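Local coordinates for protein terminase small subunit (Thermus phage G20c, PDB 6EJQ) that probably recognises the packaging initiation site on viral DNA and regulates the large terminase ATPase, assembling as a nine-subunit ring, at residues D10-L15 and Q27-D32; F20-I25 and E41-L46; K78-I83 and D120-I125; A82-M87 and A113-M118; M87-N92 and D103-I108. All blocks are in the same frame, centred on the assembly; numbering follows the deposited sequence.

Contact 1. Residues D10-L15 and Q27-D32; sequences DRVLKL and QTLSLD
R11 NE and D32 OD2, 3.5 Å apart, make the salt bridge of this contact, a long one lying near the plane of the guanidinium at its edge. The two flat groups are almost coplanar, 14° apart, although the side chains run nearly perpendicular to each other. R11 has CG anti to the backbone N (chi1 -170°), and this CG rests on L29 CD2 at 3.7 Å, so the arginine's aliphatic part packs while its head reaches the aspartate. L29 is the wedge. Its CD2 also meets L15 CD1 at 3.7 Å, and its CD1 presses on V12 CG2 at 3.2 Å, tighter than a normal carbon contact and doubtful in detail. T28 offers its methyl to this face, while its hydroxyl bonds to the carbonyl of E24. V12 also packs on V42, V45 and L46 of helix 39-53. Segments 10-15 and 27-32 run antiparallel at 153°; they belong to helices 4-17 and 22-33, which pack as the first two helices of a helix-turn-helix domain.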
# COMPACT_ATOMS: atom_id res chain seq x y z
N ASP B 10 -38.92 -11.74 -4.93
CA ASP B 10 -37.66 -11.01 -5.10
C ASP B 10 -37.55 -9.82 -4.18
O ASP B 10 -36.50 -9.58 -3.60
CB ASP B 10 -37.47 -10.55 -6.55
CG ASP B 10 -37.17 -11.69 -7.50
OD1 ASP B 10 -36.88 -12.82 -7.03
OD2 ASP B 10 -37.23 -11.46 -8.73
N ARG B 11 -38.65 -9.08 -4.03
CA ARG B 11 -38.66 -7.89 -3.20
C ARG B 11 -38.57 -8.19 -1.68
O ARG B 11 -37.95 -7.43 -0.94
CB ARG B 11 -39.86 -7.01 -3.54
CG ARG B 11 -39.80 -5.64 -2.89
CD ARG B 11 -40.42 -4.53 -3.73
NE ARG B 11 -40.55 -3.30 -2.94
CZ ARG B 11 -39.54 -2.49 -2.59
NH1 ARG B 11 -38.28 -2.74 -2.96
NH2 ARG B 11 -39.79 -1.41 -1.85
N VAL B 12 -39.17 -9.30 -1.24
CA VAL B 12 -39.03 -9.76 0.15
C VAL B 12 -37.56 -10.05 0.43
O VAL B 12 -37.00 -9.59 1.42
CB VAL B 12 -39.86 -11.04 0.43
CG1 VAL B 12 -39.44 -11.73 1.74
CG2 VAL B 12 -41.34 -10.72 0.48
N LEU B 13 -36.96 -10.85 -0.45
CA LEU B 13 -35.54 -11.22 -0.37
C LEU B 13 -34.62 -9.99 -0.44
O LEU B 13 -33.69 -9.87 0.36
CB LEU B 13 -35.18 -12.20 -1.49
CG LEU B 13 -33.75 -12.74 -1.57
CD1 LEU B 13 -33.37 -13.45 -0.28
CD2 LEU B 13 -33.63 -13.68 -2.75
N LYS B 14 -34.91 -9.09 -1.37
CA LYS B 14 -34.13 -7.86 -1.55
C LYS B 14 -34.10 -7.05 -0.26
O LYS B 14 -33.02 -6.70 0.22
CB LYS B 14 -34.71 -7.00 -2.67
CG LYS B 14 -33.87 -5.78 -2.99
CD LYS B 14 -34.52 -4.92 -4.07
CE LYS B 14 -33.71 -3.65 -4.31
NZ LYS B 14 -34.44 -2.64 -5.13
N LEU B 15 -35.27 -6.77 0.30
CA LEU B 15 -35.35 -5.94 1.49
C LEU B 15 -34.65 -6.60 2.68
O LEU B 15 -33.98 -5.93 3.46
CB LEU B 15 -36.80 -5.60 1.84
CG LEU B 15 -37.54 -4.72 0.84
CD1 LEU B 15 -39.02 -4.63 1.23
CD2 LEU B 15 -36.93 -3.34 0.75
N GLN B 27 -44.84 -5.00 6.72
CA GLN B 27 -45.56 -3.72 6.70
C GLN B 27 -45.40 -2.96 5.37
O GLN B 27 -46.34 -2.32 4.90
CB GLN B 27 -45.12 -2.82 7.87
CG GLN B 27 -45.53 -3.31 9.25
CD GLN B 27 -44.84 -2.54 10.37
OE1 GLN B 27 -45.39 -1.58 10.92
NE2 GLN B 27 -43.63 -2.96 10.72
N THR B 28 -44.21 -3.04 4.78
CA THR B 28 -43.88 -2.32 3.55
C THR B 28 -44.58 -2.92 2.33
O THR B 28 -45.16 -2.18 1.52
CB THR B 28 -42.36 -2.31 3.30
OG1 THR B 28 -41.70 -1.72 4.43
CG2 THR B 28 -41.99 -1.52 2.04
N LEU B 29 -44.52 -4.24 2.19
CA LEU B 29 -45.06 -4.93 1.01
C LEU B 29 -46.58 -5.07 1.00
O LEU B 29 -47.18 -5.22 -0.06
CB LEU B 29 -44.41 -6.30 0.84
CG LEU B 29 -42.89 -6.34 0.71
CD1 LEU B 29 -42.48 -7.71 0.20
CD2 LEU B 29 -42.33 -5.26 -0.19
N SER B 30 -47.21 -5.03 2.17
CA SER B 30 -48.66 -4.91 2.27
C SER B 30 -49.23 -3.82 1.34
O SER B 30 -50.32 -3.99 0.78
CB SER B 30 -49.08 -4.65 3.72
OG SER B 30 -48.93 -5.82 4.51
N LEU B 31 -48.48 -2.73 1.16
CA LEU B 31 -48.79 -1.70 0.16
C LEU B 31 -48.78 -2.25 -1.26
O LEU B 31 -49.77 -2.10 -1.98
CB LEU B 31 -47.79 -0.54 0.25
CG LEU B 31 -48.15 0.73 -0.53
CD1 LEU B 31 -49.16 1.55 0.26
CD2 LEU B 31 -46.92 1.57 -0.84
N ASP B 32 -47.68 -2.88 -1.65
CA ASP B 32 -47.51 -3.42 -3.01
C ASP B 32 -48.63 -4.37 -3.39
O ASP B 32 -49.25 -4.22 -4.44
CB ASP B 32 -46.17 -4.18 -3.16
CG ASP B 32 -44.96 -3.27 -3.10
OD1 ASP B 32 -44.99 -2.28 -2.34
OD2 ASP B 32 -43.96 -3.57 -3.81

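Contact 2. Residues F20-I25 and E41-L46; sequences FDPSEI and EVLHVL
P22 sits at the first turn of helix 22-33 and turns its ring toward V42, L43 and L46 on helix 39-53. The nearest CA atoms are those of P22 and V42, 6.0 Å apart. V42 takes the middle place: CG1, anti to the backbone N (chi1 166°), lies against both P22 and I25. It is 4.0 Å from P22 CB. I25 CG2 approaches the same V42 CG1 to 3.9 Å, and the carbonyl oxygen of P22 borders this methyl too. I25 and V42 meet at a slant, with both V42 methyls against I25 CG2. L43 does not aim its CB at the proline, but CD2 reaches P22 CG at 3.9 Å, the two side chains again inclined to each other. L46 CD1 adds a looser touch on P22 CG. No hydrogen bond crosses between the segments. Polar order lies at the start of helix 22-33, where D21 N gives a straight bond (168°) to the anti side of E24 OE1. The D21 carboxylate makes no capping bond and instead pairs with K78 of a neighbouring subunit. Further in, I25 continues onto L15 and L46 onto V12 and Y16, all in helix 4-17. Helices 22-33 and 39-53, joined by a short turn and packed through such aliphatic side chains, form the two-helix unit of a helix-turn-helix, which in relatives of this clan commonly reads DNA.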
# COMPACT_ATOMS: atom_id res chain seq x y z
N PHE B 20 -33.50 -4.82 6.21
CA PHE B 20 -34.82 -4.56 6.79
C PHE B 20 -35.24 -5.79 7.56
O PHE B 20 -34.98 -6.91 7.10
CB PHE B 20 -35.84 -4.21 5.69
CG PHE B 20 -35.61 -2.88 5.04
CD1 PHE B 20 -34.75 -2.75 3.95
CD2 PHE B 20 -36.23 -1.74 5.52
CE1 PHE B 20 -34.52 -1.52 3.36
CE2 PHE B 20 -36.01 -0.50 4.92
CZ PHE B 20 -35.15 -0.39 3.84
N ASP B 21 -35.87 -5.59 8.72
CA ASP B 21 -36.40 -6.70 9.55
C ASP B 21 -37.63 -7.32 8.89
O ASP B 21 -38.37 -6.60 8.24
CB ASP B 21 -36.84 -6.22 10.94
CG ASP B 21 -35.70 -5.66 11.76
OD1 ASP B 21 -34.71 -6.39 11.97
OD2 ASP B 21 -35.80 -4.49 12.20
N PRO B 22 -37.88 -8.63 9.09
CA PRO B 22 -39.09 -9.25 8.55
C PRO B 22 -40.39 -8.49 8.82
O PRO B 22 -41.23 -8.41 7.92
CB PRO B 22 -39.10 -10.63 9.21
CG PRO B 22 -37.65 -10.96 9.36
CD PRO B 22 -37.00 -9.64 9.71
N SER B 23 -40.55 -7.93 10.01
CA SER B 23 -41.76 -7.16 10.35
C SER B 23 -41.90 -5.89 9.51
O SER B 23 -43.00 -5.55 9.08
CB SER B 23 -41.79 -6.79 11.84
OG SER B 23 -40.70 -5.95 12.19
N GLU B 24 -40.79 -5.19 9.28
CA GLU B 24 -40.78 -4.01 8.41
C GLU B 24 -41.07 -4.38 6.96
O GLU B 24 -41.74 -3.63 6.25
CB GLU B 24 -39.43 -3.28 8.46
CG GLU B 24 -39.10 -2.63 9.79
CD GLU B 24 -37.77 -1.90 9.73
OE1 GLU B 24 -36.71 -2.59 9.71
OE2 GLU B 24 -37.77 -0.65 9.70
N ILE B 25 -40.54 -5.52 6.52
CA ILE B 25 -40.75 -6.02 5.16
C ILE B 25 -42.23 -6.31 4.95
O ILE B 25 -42.79 -5.97 3.91
CB ILE B 25 -39.94 -7.31 4.88
CG1 ILE B 25 -38.43 -7.01 4.88
CG2 ILE B 25 -40.36 -7.93 3.55
CD1 ILE B 25 -37.56 -8.25 4.82
N GLU B 41 -45.51 -14.95 7.24
CA GLU B 41 -45.45 -15.20 5.81
C GLU B 41 -44.08 -14.78 5.25
O GLU B 41 -43.49 -15.52 4.49
CB GLU B 41 -46.57 -14.47 5.06
CG GLU B 41 -46.70 -14.93 3.62
CD GLU B 41 -47.63 -14.07 2.80
OE1 GLU B 41 -48.56 -13.49 3.39
OE2 GLU B 41 -47.45 -13.98 1.56
N VAL B 42 -43.59 -13.61 5.65
CA VAL B 42 -42.30 -13.10 5.18
C VAL B 42 -41.19 -14.07 5.55
O VAL B 42 -40.33 -14.37 4.73
CB VAL B 42 -42.00 -11.66 5.71
CG1 VAL B 42 -40.54 -11.28 5.52
CG2 VAL B 42 -42.89 -10.66 5.00
N LEU B 43 -41.24 -14.59 6.78
CA LEU B 43 -40.27 -15.58 7.25
C LEU B 43 -40.28 -16.86 6.42
O LEU B 43 -39.21 -17.40 6.12
CB LEU B 43 -40.52 -15.93 8.73
CG LEU B 43 -40.08 -14.87 9.75
CD1 LEU B 43 -40.59 -15.24 11.13
CD2 LEU B 43 -38.57 -14.72 9.77
N HIS B 44 -41.47 -17.33 6.06
CA HIS B 44 -41.60 -18.50 5.18
C HIS B 44 -41.06 -18.22 3.79
O HIS B 44 -40.45 -19.08 3.18
CB HIS B 44 -43.07 -18.97 5.09
CG HIS B 44 -43.54 -19.72 6.30
ND1 HIS B 44 -42.97 -20.90 6.70
CD2 HIS B 44 -44.53 -19.45 7.19
CE1 HIS B 44 -43.58 -21.34 7.79
NE2 HIS B 44 -44.52 -20.47 8.11
N VAL B 45 -41.30 -17.01 3.30
CA VAL B 45 -40.81 -16.60 1.99
C VAL B 45 -39.28 -16.56 1.99
O VAL B 45 -38.66 -17.05 1.05
CB VAL B 45 -41.40 -15.24 1.54
CG1 VAL B 45 -40.73 -14.74 0.27
CG2 VAL B 45 -42.91 -15.35 1.33
N LEU B 46 -38.69 -15.99 3.04
CA LEU B 46 -37.24 -15.96 3.16
C LEU B 46 -36.65 -17.36 3.26
O LEU B 46 -35.65 -17.65 2.61
CB LEU B 46 -36.78 -15.10 4.34
CG LEU B 46 -37.04 -13.60 4.20
CD1 LEU B 46 -36.79 -12.91 5.53
CD2 LEU B 46 -36.19 -12.97 3.11

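Contact 3. Residues K78-I83 and D120-I125; sequences KDLLAI and DRIMKI
L80 and I122 bring the two backbones nearest, their CA atoms 6.8 Å apart, where helix segments 78-83 and 120-125 run antiparallel at 155° with axes 9.8 Å from each other. I122 touches both L80 and L81, one branch to each. Its CG1, set anti to the carbonyl carbon (chi1 -64°), lies 3.8 Å from L80 CB, and its other branch, CG2, meets L81 CD2, also at 3.8 Å, those two side chains slanting across one another. Further along, L80 CD1 reaches I125 CD1 at 4.0 Å, while R121 gives only its CB to L80 CD1 and turns its guanidinium elsewhere. Charged groups stay at the margins, K124 NZ bonding D120 OD2 within the same helix at 2.9 Å. Q77 NE2, just before the first segment, bonds to I122 O. No hydrogen bond joins the two segments themselves, which are held mainly by leucine and isoleucine packing, while D120 and K78 take part in salt bridges to K124 and D21 of other subunits.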
# COMPACT_ATOMS: atom_id res chain seq x y z
N LYS B 78 -14.76 0.73 -23.33
CA LYS B 78 -15.07 1.69 -24.38
C LYS B 78 -15.36 3.09 -23.84
O LYS B 78 -14.94 4.09 -24.43
CB LYS B 78 -16.22 1.19 -25.23
CG LYS B 78 -16.41 1.95 -26.53
CD LYS B 78 -17.57 1.33 -27.30
CE LYS B 78 -18.13 2.28 -28.34
NZ LYS B 78 -17.30 2.21 -29.56
N ASP B 79 -16.04 3.17 -22.70
CA ASP B 79 -16.22 4.44 -22.00
C ASP B 79 -14.88 5.05 -21.59
O ASP B 79 -14.65 6.25 -21.80
CB ASP B 79 -17.10 4.28 -20.76
CG ASP B 79 -18.53 3.94 -21.09
OD1 ASP B 79 -18.97 4.16 -22.25
OD2 ASP B 79 -19.23 3.46 -20.18
N LEU B 80 -14.01 4.23 -21.01
CA LEU B 80 -12.70 4.68 -20.56
C LEU B 80 -11.82 5.15 -21.71
O LEU B 80 -11.14 6.16 -21.59
CB LEU B 80 -11.98 3.58 -19.76
CG LEU B 80 -12.64 3.13 -18.45
CD1 LEU B 80 -11.73 2.17 -17.71
CD2 LEU B 80 -13.02 4.30 -17.54
N LEU B 81 -11.85 4.44 -22.83
CA LEU B 81 -11.13 4.87 -24.04
C LEU B 81 -11.55 6.26 -24.52
O LEU B 81 -10.70 7.06 -24.89
CB LEU B 81 -11.30 3.86 -25.17
CG LEU B 81 -10.47 2.58 -25.00
CD1 LEU B 81 -11.09 1.42 -25.74
CD2 LEU B 81 -9.03 2.80 -25.44
N ALA B 82 -12.85 6.54 -24.50
CA ALA B 82 -13.35 7.87 -24.86
C ALA B 82 -12.86 8.94 -23.87
O ALA B 82 -12.45 10.02 -24.28
CB ALA B 82 -14.87 7.88 -24.94
N ILE B 83 -12.92 8.62 -22.58
CA ILE B 83 -12.39 9.51 -21.56
C ILE B 83 -10.87 9.72 -21.74
O ILE B 83 -10.40 10.86 -21.66
CB ILE B 83 -12.72 9.03 -20.13
CG1 ILE B 83 -14.24 9.12 -19.90
CG2 ILE B 83 -11.98 9.85 -19.08
CD1 ILE B 83 -14.75 8.29 -18.75
N ASP B 120 -3.40 2.40 -18.20
CA ASP B 120 -3.22 1.18 -17.42
C ASP B 120 -4.54 0.47 -17.02
O ASP B 120 -4.61 -0.76 -17.06
CB ASP B 120 -2.40 1.48 -16.17
CG ASP B 120 -1.91 0.23 -15.51
OD1 ASP B 120 -1.24 -0.59 -16.17
OD2 ASP B 120 -2.22 0.06 -14.32
N ARG B 121 -5.55 1.25 -16.65
CA ARG B 121 -6.91 0.73 -16.41
C ARG B 121 -7.48 0.03 -17.66
O ARG B 121 -8.12 -1.02 -17.57
CB ARG B 121 -7.85 1.85 -16.01
CG ARG B 121 -7.56 2.51 -14.67
CD ARG B 121 -7.96 1.61 -13.52
NE ARG B 121 -8.23 2.37 -12.30
CZ ARG B 121 -8.67 1.84 -11.16
NH1 ARG B 121 -8.91 0.53 -11.05
NH2 ARG B 121 -8.88 2.63 -10.11
N ILE B 122 -7.25 0.63 -18.82
CA ILE B 122 -7.74 0.08 -20.08
C ILE B 122 -6.95 -1.18 -20.43
O ILE B 122 -7.54 -2.18 -20.83
CB ILE B 122 -7.68 1.12 -21.21
CG1 ILE B 122 -8.62 2.29 -20.91
CG2 ILE B 122 -8.06 0.52 -22.55
CD1 ILE B 122 -8.24 3.57 -21.62
N MET B 123 -5.63 -1.14 -20.26
CA MET B 123 -4.78 -2.31 -20.51
C MET B 123 -5.08 -3.49 -19.58
O MET B 123 -5.05 -4.63 -20.03
CB MET B 123 -3.28 -1.94 -20.45
CG MET B 123 -2.83 -1.05 -21.60
SD MET B 123 -1.05 -0.70 -21.63
CE MET B 123 -0.88 0.42 -20.25
N LYS B 124 -5.36 -3.20 -18.31
CA LYS B 124 -5.77 -4.23 -17.34
C LYS B 124 -7.03 -4.97 -17.74
O LYS B 124 -7.15 -6.17 -17.46
CB LYS B 124 -6.01 -3.60 -15.97
CG LYS B 124 -4.75 -3.18 -15.26
CD LYS B 124 -4.28 -4.21 -14.25
CE LYS B 124 -3.00 -3.77 -13.54
NZ LYS B 124 -3.06 -2.38 -13.00
N ILE B 125 -7.98 -4.26 -18.34
CA ILE B 125 -9.23 -4.87 -18.80
C ILE B 125 -8.95 -5.92 -19.89
O ILE B 125 -9.58 -6.99 -19.88
CB ILE B 125 -10.27 -3.81 -19.24
CG1 ILE B 125 -10.78 -3.04 -18.01
CG2 ILE B 125 -11.44 -4.45 -19.95
CD1 ILE B 125 -11.47 -1.74 -18.33

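Contact 4. Residues A82-M87 and A113-M118; sequences AIYQNM and ADIAAM
Y84 reaches across to I115, its CE1 3.5 Å from the CG2 methyl, which comes at the ring obliquely. I115 O lies at the edge of the ring, in its plane. CG of Y84 stands anti to the backbone N (chi1 177°), and Y84 CB meets M118 CG at 3.9 Å, the two side chains lying alongside with opposite headings. The phenol end serves the subunit interface: OH bonds to D79 of a neighbouring subunit, and F76 of that subunit meets the aromatic ring edge to face. Segments 82-87 and 113-118, which belong to the two arms (helices 59-95 and 112-139) of an antiparallel helical hairpin, cross at -160° with axes 10.0 Å apart. M87 fills the arms' next turn: its CB touches I115 CG1 at 4.0 Å, its sulphur passes M118 CB at 4.2 Å, and a bend at chi3 (79°) carries CE to within 3.2 Å of D114 O. M118, folded at chi2 and chi3, puts its own methyl on I83 CG2 at 4.0 Å.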
# COMPACT_ATOMS: atom_id res chain seq x y z
N ALA B 82 -12.85 6.54 -24.50
CA ALA B 82 -13.35 7.87 -24.86
C ALA B 82 -12.86 8.94 -23.87
O ALA B 82 -12.45 10.02 -24.28
CB ALA B 82 -14.87 7.88 -24.94
N ILE B 83 -12.92 8.62 -22.58
CA ILE B 83 -12.39 9.51 -21.56
C ILE B 83 -10.87 9.72 -21.74
O ILE B 83 -10.40 10.86 -21.66
CB ILE B 83 -12.72 9.03 -20.13
CG1 ILE B 83 -14.24 9.12 -19.90
CG2 ILE B 83 -11.98 9.85 -19.08
CD1 ILE B 83 -14.75 8.29 -18.75
N TYR B 84 -10.13 8.65 -22.02
CA TYR B 84 -8.70 8.75 -22.32
C TYR B 84 -8.44 9.76 -23.44
O TYR B 84 -7.56 10.62 -23.32
CB TYR B 84 -8.11 7.37 -22.67
CG TYR B 84 -6.65 7.39 -23.06
CD1 TYR B 84 -5.64 7.40 -22.10
CD2 TYR B 84 -6.28 7.40 -24.40
CE1 TYR B 84 -4.30 7.41 -22.47
CE2 TYR B 84 -4.95 7.41 -24.77
CZ TYR B 84 -3.96 7.43 -23.82
OH TYR B 84 -2.65 7.43 -24.22
N GLN B 85 -9.21 9.68 -24.53
CA GLN B 85 -9.02 10.61 -25.65
C GLN B 85 -9.27 12.07 -25.26
O GLN B 85 -8.54 12.95 -25.69
CB GLN B 85 -9.87 10.23 -26.88
CG GLN B 85 -9.36 9.02 -27.64
CD GLN B 85 -7.98 9.23 -28.28
OE1 GLN B 85 -7.75 10.21 -28.97
NE2 GLN B 85 -7.07 8.29 -28.05
N ASN B 86 -10.30 12.33 -24.46
CA ASN B 86 -10.55 13.69 -23.96
C ASN B 86 -9.38 14.19 -23.12
O ASN B 86 -8.99 15.35 -23.23
CB ASN B 86 -11.81 13.77 -23.12
CG ASN B 86 -12.14 15.20 -22.74
OD1 ASN B 86 -12.40 15.51 -21.57
ND2 ASN B 86 -12.11 16.09 -23.72
N MET B 87 -8.82 13.32 -22.30
CA MET B 87 -7.70 13.68 -21.44
C MET B 87 -6.48 14.09 -22.25
O MET B 87 -5.88 15.12 -21.96
CB MET B 87 -7.35 12.54 -20.49
CG MET B 87 -8.41 12.28 -19.44
SD MET B 87 -8.19 10.69 -18.64
CE MET B 87 -6.88 11.09 -17.49
N ALA B 113 0.46 11.81 -15.34
CA ALA B 113 0.31 10.62 -14.50
C ALA B 113 -1.10 10.06 -14.55
O ALA B 113 -1.28 8.84 -14.52
CB ALA B 113 0.70 10.93 -13.07
N ASP B 114 -2.09 10.94 -14.64
CA ASP B 114 -3.48 10.53 -14.78
C ASP B 114 -3.82 9.94 -16.16
O ASP B 114 -4.66 9.07 -16.26
CB ASP B 114 -4.41 11.68 -14.41
CG ASP B 114 -4.29 12.07 -12.94
OD1 ASP B 114 -3.89 11.22 -12.11
OD2 ASP B 114 -4.60 13.22 -12.61
N ILE B 115 -3.14 10.41 -17.21
CA ILE B 115 -3.26 9.80 -18.54
C ILE B 115 -2.65 8.41 -18.52
O ILE B 115 -3.22 7.46 -19.05
CB ILE B 115 -2.59 10.68 -19.61
CG1 ILE B 115 -3.40 11.96 -19.81
CG2 ILE B 115 -2.47 9.96 -20.94
CD1 ILE B 115 -2.68 13.04 -20.59
N ALA B 116 -1.47 8.29 -17.89
CA ALA B 116 -0.80 7.00 -17.72
C ALA B 116 -1.67 6.04 -16.92
O ALA B 116 -1.79 4.86 -17.28
CB ALA B 116 0.54 7.19 -17.02
N ALA B 117 -2.28 6.54 -15.86
CA ALA B 117 -3.13 5.72 -15.00
C ALA B 117 -4.34 5.18 -15.75
O ALA B 117 -4.73 4.03 -15.56
CB ALA B 117 -3.57 6.49 -13.75
N MET B 118 -4.93 6.02 -16.59
CA MET B 118 -6.09 5.62 -17.38
C MET B 118 -5.72 4.58 -18.43
O MET B 118 -6.49 3.64 -18.66
CB MET B 118 -6.77 6.83 -18.03
CG MET B 118 -8.03 6.50 -18.82
SD MET B 118 -9.31 5.76 -17.80
CE MET B 118 -9.92 7.19 -16.92

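Contact 5. Residues M87-N92 and D103-I108; sequences MLRNYN and DGTPVI
R89 and D103 form the charged part of this contact: NH1 donates to OD2 over 3.2 Å (151°), with the guanidinium and carboxylate planes 77° apart; NH1 stands above the carboxylate plane. R89 NH2 adds a weak bond to T105 OG1. D103 itself is held by the loop, since its OD1 accepts both T105 N at 3.0 Å and T105 OG1 at 2.6 Å; the first of these makes an Asx turn. The second group of bonds belongs to N90. Its OD1 takes the I108 amide at 2.9 Å in a nearly straight bond (166°), the donor standing above the carbonyl plane, and also accepts from H101, while ND2 goes to N86 O one turn back. Packing is slight: V107 CG1 lies 3.9 Å from N90 O and V107 also rests on A93 and M94. The loop thus folds back along the last turns of helix 59-95 before entering helix 112-139, and M94 and M95 of a neighbouring subunit touch I108, T105 and P106.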
# COMPACT_ATOMS: atom_id res chain seq x y z
N MET B 87 -8.82 13.32 -22.30
CA MET B 87 -7.70 13.68 -21.44
C MET B 87 -6.48 14.09 -22.25
O MET B 87 -5.88 15.12 -21.96
CB MET B 87 -7.35 12.54 -20.49
CG MET B 87 -8.41 12.28 -19.44
SD MET B 87 -8.19 10.69 -18.64
CE MET B 87 -6.88 11.09 -17.49
N LEU B 88 -6.14 13.29 -23.26
CA LEU B 88 -5.07 13.62 -24.19
C LEU B 88 -5.31 14.93 -24.91
O LEU B 88 -4.40 15.74 -25.06
CB LEU B 88 -4.94 12.56 -25.29
CG LEU B 88 -3.90 11.48 -25.19
CD1 LEU B 88 -3.89 10.73 -26.52
CD2 LEU B 88 -2.51 12.05 -24.87
N ARG B 89 -6.54 15.10 -25.41
CA ARG B 89 -6.94 16.30 -26.15
C ARG B 89 -6.70 17.53 -25.29
O ARG B 89 -6.12 18.51 -25.75
CB ARG B 89 -8.42 16.20 -26.54
CG ARG B 89 -8.93 17.33 -27.40
CD ARG B 89 -10.34 17.05 -27.92
NE ARG B 89 -11.38 17.39 -26.93
CZ ARG B 89 -12.43 18.20 -27.13
NH1 ARG B 89 -12.64 18.81 -28.30
NH2 ARG B 89 -13.30 18.40 -26.13
N ASN B 90 -7.15 17.45 -24.05
CA ASN B 90 -6.95 18.53 -23.09
C ASN B 90 -5.48 18.78 -22.78
O ASN B 90 -5.06 19.93 -22.77
CB ASN B 90 -7.75 18.27 -21.82
CG ASN B 90 -9.20 18.65 -21.98
OD1 ASN B 90 -9.53 19.83 -22.09
ND2 ASN B 90 -10.09 17.66 -22.00
N TYR B 91 -4.71 17.71 -22.57
CA TYR B 91 -3.28 17.85 -22.33
C TYR B 91 -2.59 18.55 -23.50
O TYR B 91 -1.75 19.43 -23.28
CB TYR B 91 -2.59 16.51 -22.08
CG TYR B 91 -1.10 16.67 -21.77
CD1 TYR B 91 -0.68 17.09 -20.52
CD2 TYR B 91 -0.14 16.43 -22.74
CE1 TYR B 91 0.66 17.26 -20.24
CE2 TYR B 91 1.21 16.60 -22.48
CZ TYR B 91 1.60 17.02 -21.22
OH TYR B 91 2.93 17.20 -20.92
N ASN B 92 -2.91 18.15 -24.72
CA ASN B 92 -2.31 18.73 -25.91
C ASN B 92 -2.74 20.18 -26.10
O ASN B 92 -1.93 21.01 -26.49
CB ASN B 92 -2.61 17.89 -27.17
CG ASN B 92 -1.92 16.54 -27.14
OD1 ASN B 92 -0.94 16.34 -26.43
ND2 ASN B 92 -2.46 15.59 -27.90
N ASP B 103 -14.27 23.02 -30.94
CA ASP B 103 -15.73 22.92 -30.73
C ASP B 103 -16.33 23.91 -29.70
O ASP B 103 -17.52 23.81 -29.39
CB ASP B 103 -16.15 21.46 -30.39
CG ASP B 103 -15.58 20.95 -29.05
OD1 ASP B 103 -15.04 21.75 -28.25
OD2 ASP B 103 -15.68 19.73 -28.82
N GLY B 104 -15.53 24.83 -29.18
CA GLY B 104 -16.00 25.81 -28.19
C GLY B 104 -15.88 25.40 -26.73
O GLY B 104 -15.99 26.26 -25.85
N THR B 105 -15.65 24.11 -26.45
CA THR B 105 -15.62 23.61 -25.08
C THR B 105 -14.31 24.02 -24.39
O THR B 105 -13.28 24.15 -25.06
CB THR B 105 -15.80 22.08 -25.01
OG1 THR B 105 -14.74 21.42 -25.71
CG2 THR B 105 -17.14 21.67 -25.61
N PRO B 106 -14.34 24.23 -23.06
CA PRO B 106 -13.14 24.69 -22.36
C PRO B 106 -12.06 23.62 -22.20
O PRO B 106 -12.37 22.43 -22.05
CB PRO B 106 -13.68 25.10 -20.98
CG PRO B 106 -14.83 24.19 -20.76
CD PRO B 106 -15.44 23.96 -22.12
N VAL B 107 -10.80 24.05 -22.24
CA VAL B 107 -9.65 23.22 -21.94
C VAL B 107 -9.58 23.06 -20.42
O VAL B 107 -9.50 24.05 -19.69
CB VAL B 107 -8.34 23.84 -22.46
CG1 VAL B 107 -7.12 23.09 -21.96
CG2 VAL B 107 -8.35 23.87 -23.98
N ILE B 108 -9.63 21.81 -19.95
CA ILE B 108 -9.55 21.46 -18.53
C ILE B 108 -8.25 20.69 -18.28
O ILE B 108 -7.99 19.68 -18.92
CB ILE B 108 -10.78 20.63 -18.11
CG1 ILE B 108 -12.06 21.49 -18.25
CG2 ILE B 108 -10.64 20.10 -16.68
CD1 ILE B 108 -13.34 20.69 -18.26

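Contacts 1 and 2 share helix 22-33 and touch each other, with centres 8 Å apart, making one hydrophobic three-helix domain around V12, L15 and I25. Contacts 3 and 4 both join helices 59-95 and 112-139, one turn after another, and contact 5 adds the connecting loop at the far end of the first of these helices. The two groups lie on opposite sides of the chain's centre; contacts 1 and 5 are 48 Å apart, centre to centre. Contacts 2, 3 and 4 are buried and essentially apolar. Contact 1 is partly buried, with one long salt bridge beside its apolar packing, and surface contact 5 relies mainly on directed polar bonds.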